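Local structure of uncharacterized protein TCIL3000_10_9440 (Trypanosoma congolense, 5KMX) at residues R43-P48 with I210-L215; T74-I79 with P84-T89. The protein is of unknown function but is an insect-stage surface antigen whose bilobed ectodomain may act as a sensor at the parasite membrane. One frame throughout, in Å; residues are numbered along the deposited sequence.

Interaction 1: R43-P48 with I210-L215; sequences RTLNVP and IAFQQL
Leu45 and Phe212 bring the end of a strand against the flank of a helix, a compact example of how one aromatic side chain can join two elements whose backbones stay well apart. Their CA atoms remain 9.1 Å from each other, and the side chains span that separation. The tight part is small: methyl CD2 of Leu45 lies 3.7 Å from CD2 of the Phe212 ring and 4.0 Å from Phe212 CB, resting against the base of the aromatic side chain. Phe212 holds its CG opposite the backbone N (chi1 -169°), which carries the ring off the helix and toward the strand. The two side chains meet at a slant, and the methyl approaches the ring obliquely.

Farther out along the phenyl group the fit relaxes. Val47 CG2 comes no nearer than 4.5 Å to Phe212 CZ, a light van der Waals touch at the far end of the ring. Between the two aliphatic residues, the exposed Asn46 sends its side chain off the backbone away from the helix, so residues 45 and 47 face the phenyl group while 46 does not. The touching atoms are all leucine, valine and phenylalanine carbons, which makes the contact apolar, and it is partly buried.

Phe212 is carried on a regular helical turn, with Gln214 N bonded to Ile210 O and Leu215 N to Ala211 O. Elsewhere on helix 208-216, Ala211 and Leu215 pack against Phe14 of helix 11-20, while Ile210 touches Tyr203 of strand 197-204. Leu45, at the end of strand 36-45, and Val47, in the loop after it, both touch Ile53 of the antiparallel partner strand 53-63 as well as Phe212 of helix 208-216.

Interaction 2: T74-I79 with P84-T89; sequences TVVVNI and PFTRRT
Val77 and Phe85 form the apolar centre of this pairing, their side chains lying side by side on the buried face of the sheet. Methyl CG2 of Val77 sits over one face of the Phe85 phenyl ring, 3.9 Å from its centroid, in a CH-pi contact displaced toward the rim. The CG of Phe85 stands between the backbone N and the carbonyl carbon (chi1 64°), which folds the ring across toward the neighbouring strand.

Backbone bonds fix the register. Val77 N gives a 2.8 Å bond to Phe85 O, whereas the return bond from Phe85 N to Val77 O is weak at 3.3 Å. One step along, Val75 N to Arg87 O (2.8 Å) and Arg87 N to Val75 O (2.9 Å) complete a firmer hydrogen-bonded pair. On the other, more exposed face, Thr74 CG2 meets Thr86 CG2 diagonally at 3.4 Å, and the aliphatic part of Arg88 passes Thr74 OG1.

A second shell surrounds these groups. Leu160 and Phe33 pack against Val77, while Arg87 turns its guanidinium away from the pair to bond Gln177 O through NH1. On the far edge of strand 72-79, Asn34 bonds Val76 N and Thr74 O through its side chain. Four residues, 80-83, join these two consecutive antiparallel strands, making a beta hairpin within the large mixed sheet of the ectodomain; its hydrogen-bonded and non-hydrogen-bonded pairs alternate as in any antiparallel pairing.

How the interactions relate
The two contacts lie apart in the fold, with centres 25 Å from each other and nearest atoms about 11 Å apart, yet both reach the same mixed sheet. Interaction 2 is local in sequence, joining neighbouring strands through a short connection, and it is nested inside the long loop that interaction 1 closes between residues 48 and 210. Strand 31-33 pairs with both strand 36-45 and strand 72-79, giving a direct route through the sheet from one contact to the other. Near and distant parts of the chain are thus tied to one sheet: the hairpin contributes two of its strands, and the C-terminal helix packs against a strand belonging to it.

Interaction 1: R43-P48 with I210-L215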
# COMPACT_ATOMS: atom_id res chain seq x y z
N ARG A 43 4.77 16.01 2.36
CA ARG A 43 3.93 15.88 3.54
C ARG A 43 4.77 15.44 4.73
O ARG A 43 5.96 15.15 4.59
CB ARG A 43 2.80 14.89 3.29
CG ARG A 43 2.02 15.18 2.01
CD ARG A 43 0.56 14.79 2.14
NE ARG A 43 0.37 13.35 2.32
CZ ARG A 43 -0.82 12.75 2.37
NH1 ARG A 43 -1.93 13.47 2.25
NH2 ARG A 43 -0.89 11.44 2.53
N THR A 44 4.15 15.38 5.91
CA THR A 44 4.85 15.04 7.14
C THR A 44 4.40 13.69 7.70
O THR A 44 3.22 13.34 7.62
CB THR A 44 4.65 16.11 8.22
OG1 THR A 44 3.25 16.32 8.44
CG2 THR A 44 5.30 17.42 7.80
N LEU A 45 5.35 12.95 8.26
CA LEU A 45 5.08 11.67 8.89
C LEU A 45 5.11 11.85 10.41
O LEU A 45 6.16 12.11 10.99
CB LEU A 45 6.10 10.62 8.45
CG LEU A 45 5.63 9.18 8.27
CD1 LEU A 45 4.62 9.07 7.14
CD2 LEU A 45 6.82 8.27 8.02
N ASN A 46 3.95 11.71 11.04
CA ASN A 46 3.83 11.92 12.49
C ASN A 46 3.97 10.63 13.28
O ASN A 46 3.04 9.83 13.35
CB ASN A 46 2.49 12.59 12.81
CG ASN A 46 2.58 14.10 12.82
OD1 ASN A 46 3.01 14.71 13.80
ND2 ASN A 46 2.18 14.73 11.71
N VAL A 47 5.14 10.45 13.87
CA VAL A 47 5.43 9.29 14.71
C VAL A 47 5.92 9.77 16.08
O VAL A 47 6.73 10.70 16.16
CB VAL A 47 6.50 8.37 14.05
CG1 VAL A 47 7.67 9.18 13.53
CG2 VAL A 47 6.97 7.28 15.02
N PRO A 48 5.42 9.15 17.17
CA PRO A 48 5.79 9.60 18.52
C PRO A 48 7.30 9.64 18.78
O PRO A 48 8.02 8.73 18.38
CB PRO A 48 5.14 8.55 19.43
CG PRO A 48 3.98 8.05 18.65
CD PRO A 48 4.41 8.07 17.22
N ILE A 210 8.49 4.46 3.64
CA ILE A 210 8.86 3.08 3.35
C ILE A 210 9.69 2.51 4.49
O ILE A 210 9.51 1.36 4.88
CB ILE A 210 9.64 2.97 2.02
CG1 ILE A 210 8.77 3.46 0.86
CG2 ILE A 210 10.10 1.53 1.79
CD1 ILE A 210 9.46 3.43 -0.49
N ALA A 211 10.62 3.31 5.01
CA ALA A 211 11.46 2.89 6.12
C ALA A 211 10.59 2.63 7.35
O ALA A 211 10.82 1.67 8.08
CB ALA A 211 12.50 3.95 6.43
N PHE A 212 9.60 3.49 7.55
CA PHE A 212 8.62 3.29 8.61
C PHE A 212 7.94 1.95 8.39
O PHE A 212 8.00 1.07 9.24
CB PHE A 212 7.60 4.43 8.63
CG PHE A 212 6.70 4.46 9.85
CD1 PHE A 212 6.93 3.62 10.93
CD2 PHE A 212 5.63 5.32 9.90
CE1 PHE A 212 6.10 3.66 12.04
CE2 PHE A 212 4.79 5.36 11.00
CZ PHE A 212 5.03 4.53 12.07
N GLN A 213 7.33 1.79 7.22
CA GLN A 213 6.63 0.56 6.85
C GLN A 213 7.48 -0.70 7.05
O GLN A 213 7.00 -1.69 7.59
CB GLN A 213 6.19 0.64 5.39
CG GLN A 213 4.96 1.52 5.16
CD GLN A 213 3.66 0.80 5.47
OE1 GLN A 213 3.60 -0.42 5.51
NE2 GLN A 213 2.60 1.58 5.70
N GLN A 214 8.73 -0.65 6.61
CA GLN A 214 9.61 -1.81 6.68
C GLN A 214 9.95 -2.19 8.11
O GLN A 214 9.63 -3.29 8.57
CB GLN A 214 10.90 -1.55 5.90
CG GLN A 214 11.87 -2.73 5.88
CD GLN A 214 13.14 -2.43 5.12
OE1 GLN A 214 13.36 -2.94 4.02
NE2 GLN A 214 14.01 -1.60 5.70
N LEU A 215 10.62 -1.28 8.81
CA LEU A 215 11.12 -1.53 10.16
C LEU A 215 10.00 -1.86 11.13
O LEU A 215 10.22 -2.50 12.16
CB LEU A 215 11.88 -0.30 10.66
CG LEU A 215 13.06 0.14 9.79
CD1 LEU A 215 13.53 1.52 10.21
CD2 LEU A 215 14.19 -0.87 9.88

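Interaction 2: T74-I79 with P84-T89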
# COMPACT_ATOMS: atom_id res chain seq x y z
N THR A 74 -3.42 -0.90 -16.09
CA THR A 74 -2.08 -0.63 -16.60
C THR A 74 -1.74 0.85 -16.44
O THR A 74 -2.49 1.72 -16.88
CB THR A 74 -1.94 -1.01 -18.09
OG1 THR A 74 -2.35 -2.37 -18.28
CG2 THR A 74 -0.49 -0.85 -18.55
N VAL A 75 -0.61 1.12 -15.79
CA VAL A 75 -0.14 2.49 -15.59
C VAL A 75 1.23 2.67 -16.22
O VAL A 75 2.15 1.88 -15.96
CB VAL A 75 -0.06 2.86 -14.10
CG1 VAL A 75 0.49 4.27 -13.92
CG2 VAL A 75 -1.44 2.74 -13.45
N VAL A 76 1.38 3.70 -17.04
CA VAL A 76 2.65 4.04 -17.65
C VAL A 76 3.28 5.21 -16.91
O VAL A 76 2.70 6.29 -16.84
CB VAL A 76 2.49 4.40 -19.14
CG1 VAL A 76 3.84 4.54 -19.81
CG2 VAL A 76 1.66 3.33 -19.86
N VAL A 77 4.47 4.98 -16.35
CA VAL A 77 5.12 5.98 -15.51
C VAL A 77 6.18 6.75 -16.29
O VAL A 77 7.24 6.21 -16.61
CB VAL A 77 5.78 5.32 -14.28
CG1 VAL A 77 6.37 6.38 -13.35
CG2 VAL A 77 4.76 4.48 -13.53
N ASN A 78 5.89 8.01 -16.59
CA ASN A 78 6.81 8.89 -17.29
C ASN A 78 7.17 10.11 -16.43
O ASN A 78 6.68 11.21 -16.68
CB ASN A 78 6.22 9.34 -18.62
CG ASN A 78 6.21 8.24 -19.66
OD1 ASN A 78 7.24 7.63 -19.94
ND2 ASN A 78 5.04 7.97 -20.23
N ILE A 79 8.01 9.88 -15.43
CA ILE A 79 8.41 10.92 -14.49
C ILE A 79 9.86 11.33 -14.72
O ILE A 79 10.72 10.48 -14.96
CB ILE A 79 8.23 10.44 -13.03
CG1 ILE A 79 6.77 10.07 -12.76
CG2 ILE A 79 8.70 11.51 -12.05
CD1 ILE A 79 5.79 11.22 -12.94
N PRO A 84 11.54 5.45 -17.40
CA PRO A 84 10.12 5.11 -17.45
C PRO A 84 9.86 3.61 -17.40
O PRO A 84 10.72 2.82 -17.79
CB PRO A 84 9.66 5.71 -18.78
CG PRO A 84 10.88 5.71 -19.62
CD PRO A 84 12.00 6.03 -18.67
N PHE A 85 8.68 3.23 -16.93
CA PHE A 85 8.29 1.83 -16.83
C PHE A 85 6.78 1.71 -16.81
O PHE A 85 6.07 2.70 -16.66
CB PHE A 85 8.90 1.19 -15.58
CG PHE A 85 8.41 1.78 -14.29
CD1 PHE A 85 8.97 2.94 -13.78
CD2 PHE A 85 7.41 1.16 -13.56
CE1 PHE A 85 8.52 3.48 -12.59
CE2 PHE A 85 6.96 1.69 -12.37
CZ PHE A 85 7.52 2.85 -11.88
N THR A 86 6.29 0.48 -16.97
CA THR A 86 4.87 0.20 -16.92
C THR A 86 4.57 -0.72 -15.75
O THR A 86 5.38 -1.59 -15.42
CB THR A 86 4.37 -0.46 -18.22
OG1 THR A 86 4.80 0.31 -19.35
CG2 THR A 86 2.85 -0.57 -18.23
N ARG A 87 3.42 -0.53 -15.12
CA ARG A 87 2.97 -1.39 -14.03
C ARG A 87 1.54 -1.84 -14.26
O ARG A 87 0.67 -1.03 -14.58
CB ARG A 87 3.09 -0.68 -12.68
CG ARG A 87 2.48 -1.46 -11.51
CD ARG A 87 3.21 -2.77 -11.26
NE ARG A 87 4.57 -2.54 -10.79
CZ ARG A 87 4.90 -2.33 -9.52
NH1 ARG A 87 3.97 -2.35 -8.57
NH2 ARG A 87 6.17 -2.12 -9.19
N ARG A 88 1.31 -3.14 -14.10
CA ARG A 88 -0.03 -3.70 -14.18
C ARG A 88 -0.45 -4.20 -12.81
O ARG A 88 0.32 -4.88 -12.13
CB ARG A 88 -0.07 -4.84 -15.20
CG ARG A 88 -1.43 -5.05 -15.82
CD ARG A 88 -1.34 -5.98 -17.02
NE ARG A 88 -1.34 -7.39 -16.63
CZ ARG A 88 -0.93 -8.38 -17.41
NH1 ARG A 88 -0.48 -8.13 -18.64
NH2 ARG A 88 -0.97 -9.63 -16.97
N THR A 89 -1.66 -3.84 -12.40
CA THR A 89 -2.17 -4.21 -11.08
C THR A 89 -3.61 -4.71 -11.20
O THR A 89 -4.42 -4.10 -11.89
CB THR A 89 -2.13 -3.03 -10.11
OG1 THR A 89 -0.82 -2.46 -10.08
CG2 THR A 89 -2.52 -3.47 -8.70